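Side-chain contact in endolysin B (Mycobacterium phage D29, PDB 3HC7), which cleaves the ester link between mycolic acids and the arabinogalactan-peptidoglycan layer of the host cell wall, helping the phage lyse its host: residues 33-38 with 69-74. Sequence-based numbering, arbitrary orientation.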
# COMPACT_ATOMS: atom_id res chain seq x y z
N ILE A 33 -16.25 -17.19 -4.05
CA ILE A 33 -15.64 -17.28 -5.37
C ILE A 33 -14.11 -17.29 -5.30
O ILE A 33 -13.44 -17.71 -6.24
CB ILE A 33 -16.14 -16.15 -6.30
CG1 ILE A 33 -14.98 -15.27 -6.78
CG2 ILE A 33 -17.24 -15.35 -5.63
CD1 ILE A 33 -15.30 -14.50 -8.04
N TYR A 34 -13.56 -16.82 -4.18
CA TYR A 34 -12.11 -16.83 -3.96
C TYR A 34 -11.76 -17.61 -2.70
O TYR A 34 -12.53 -17.61 -1.73
CB TYR A 34 -11.59 -15.41 -3.78
CG TYR A 34 -11.56 -14.53 -5.01
CD1 TYR A 34 -12.66 -13.75 -5.35
CD2 TYR A 34 -10.43 -14.46 -5.81
CE1 TYR A 34 -12.63 -12.94 -6.46
CE2 TYR A 34 -10.40 -13.64 -6.92
CZ TYR A 34 -11.50 -12.89 -7.24
OH TYR A 34 -11.48 -12.07 -8.35
N ARG A 35 -10.61 -18.26 -2.70
CA ARG A 35 -9.99 -18.75 -1.48
C ARG A 35 -9.16 -17.62 -0.88
O ARG A 35 -8.54 -16.85 -1.62
CB ARG A 35 -9.09 -19.95 -1.78
CG ARG A 35 -9.85 -21.17 -2.26
CD ARG A 35 -9.12 -21.85 -3.39
NE ARG A 35 -8.16 -22.85 -2.93
CZ ARG A 35 -7.39 -23.57 -3.74
NH1 ARG A 35 -7.45 -23.38 -5.05
NH2 ARG A 35 -6.56 -24.47 -3.24
N TRP A 36 -9.13 -17.52 0.45
CA TRP A 36 -8.56 -16.35 1.10
C TRP A 36 -7.33 -16.65 1.97
O TRP A 36 -7.39 -17.48 2.88
CB TRP A 36 -9.63 -15.65 1.94
CG TRP A 36 -9.14 -14.45 2.68
CD1 TRP A 36 -8.16 -13.59 2.29
CD2 TRP A 36 -9.65 -13.95 3.92
NE1 TRP A 36 -8.00 -12.59 3.23
CE2 TRP A 36 -8.91 -12.80 4.24
CE3 TRP A 36 -10.65 -14.38 4.80
CZ2 TRP A 36 -9.15 -12.06 5.40
CZ3 TRP A 36 -10.88 -13.65 5.95
CH2 TRP A 36 -10.13 -12.51 6.24
N GLN A 37 -6.23 -15.96 1.67
CA GLN A 37 -5.01 -16.05 2.46
C GLN A 37 -4.56 -14.69 2.98
O GLN A 37 -3.82 -13.97 2.31
CB GLN A 37 -3.88 -16.66 1.63
CG GLN A 37 -2.57 -16.78 2.40
CD GLN A 37 -2.74 -17.61 3.66
OE1 GLN A 37 -3.05 -18.80 3.60
NE2 GLN A 37 -2.54 -16.98 4.82
N PRO A 38 -5.01 -14.33 4.19
CA PRO A 38 -4.58 -13.07 4.81
C PRO A 38 -3.09 -13.12 5.08
O PRO A 38 -2.58 -14.17 5.45
CB PRO A 38 -5.35 -13.06 6.14
CG PRO A 38 -6.44 -14.04 5.98
CD PRO A 38 -5.94 -15.08 5.04
N ASP A 69 1.89 -22.74 -6.24
CA ASP A 69 2.60 -23.97 -6.61
C ASP A 69 1.72 -25.18 -6.33
O ASP A 69 1.76 -26.18 -7.05
CB ASP A 69 3.93 -24.09 -5.87
CG ASP A 69 5.07 -23.40 -6.59
OD1 ASP A 69 4.93 -23.12 -7.79
OD2 ASP A 69 6.12 -23.16 -5.95
N ALA A 70 0.92 -25.09 -5.27
CA ALA A 70 0.05 -26.18 -4.87
C ALA A 70 -1.09 -26.39 -5.87
O ALA A 70 -1.49 -27.52 -6.11
CB ALA A 70 -0.50 -25.92 -3.48
N ASP A 71 -1.59 -25.31 -6.44
CA ASP A 71 -2.69 -25.39 -7.40
C ASP A 71 -2.37 -24.62 -8.68
O ASP A 71 -2.72 -23.45 -8.82
CB ASP A 71 -4.00 -24.89 -6.78
CG ASP A 71 -5.20 -25.10 -7.69
OD1 ASP A 71 -5.01 -25.41 -8.88
OD2 ASP A 71 -6.34 -24.93 -7.22
N PRO A 72 -1.69 -25.29 -9.63
CA PRO A 72 -1.21 -24.68 -10.87
C PRO A 72 -2.31 -24.11 -11.76
O PRO A 72 -2.02 -23.32 -12.66
CB PRO A 72 -0.51 -25.84 -11.58
CG PRO A 72 -0.15 -26.80 -10.49
CD PRO A 72 -1.28 -26.70 -9.50
N TYR A 73 -3.56 -24.50 -11.53
CA TYR A 73 -4.65 -24.02 -12.36
C TYR A 73 -5.38 -22.87 -11.68
O TYR A 73 -6.38 -22.36 -12.19
CB TYR A 73 -5.62 -25.15 -12.70
N ALA A 74 -4.88 -22.48 -10.51
CA ALA A 74 -5.49 -21.41 -9.74
C ALA A 74 -4.90 -20.07 -10.13
O ALA A 74 -3.69 -19.88 -10.07
CB ALA A 74 -5.29 -21.66 -8.25
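Asp71 OD2 is gripped by two groups: Arg35 NH1 donates to it at 2.9 Å in a salt bridge, and the hydroxyl of Ser2 hydrogen-bonds to the same oxygen. The bond from Arg35 is fairly straight, 159° at the hydrogen; it leaves the edge of the guanidinium almost in its plane and arrives at the anti side of OD2. The guanidinium and carboxylate planes stand 47° apart, and the pairing is single-pronged: one N-H meets one oxygen, unlike the bidentate kind, in which two nitrogens each face one oxygen. Arg35 NH2 stays 4.0 Å from Asp71 OD2.

Arginine suits the place because its long chain, although bent at chi2 and chi3, spans the 11.5 Å between the CA atoms of Arg35 and Asp71. Arg35 NH1 also donates to the carbonyl of Lys3, which should help fix the rotation of the guanidinium.

Arg35 opens the outermost strand 35-38 of the parallel sheet in this cutinase-like alpha/beta-hydrolase fold, paired with strand 5-9. Asp71 is the first residue beyond helix 50-70, in the connection to strand 76-81, which leads to the catalytic Ser82. The bridge thus ties the edge strand to the loop through which the chain re-enters the sheet, well away from the active site.

Aspartate fits this turn because its short side chain can serve both purposes. CG lies anti to the backbone N (chi1 -174°), which carries the carboxylate toward the arginine; OD2 takes the arginine, and Asp71 OD1 accepts from Tyr73 N at 3.2 Å, an Asx turn. The backbone turn itself, of type I, is closed by Ala74 N bonding to Asp71 O at 2.9 Å. The small methyl of Ala74 sits obliquely beside the guanidinium, CB 4.2 Å from Arg35 NH1.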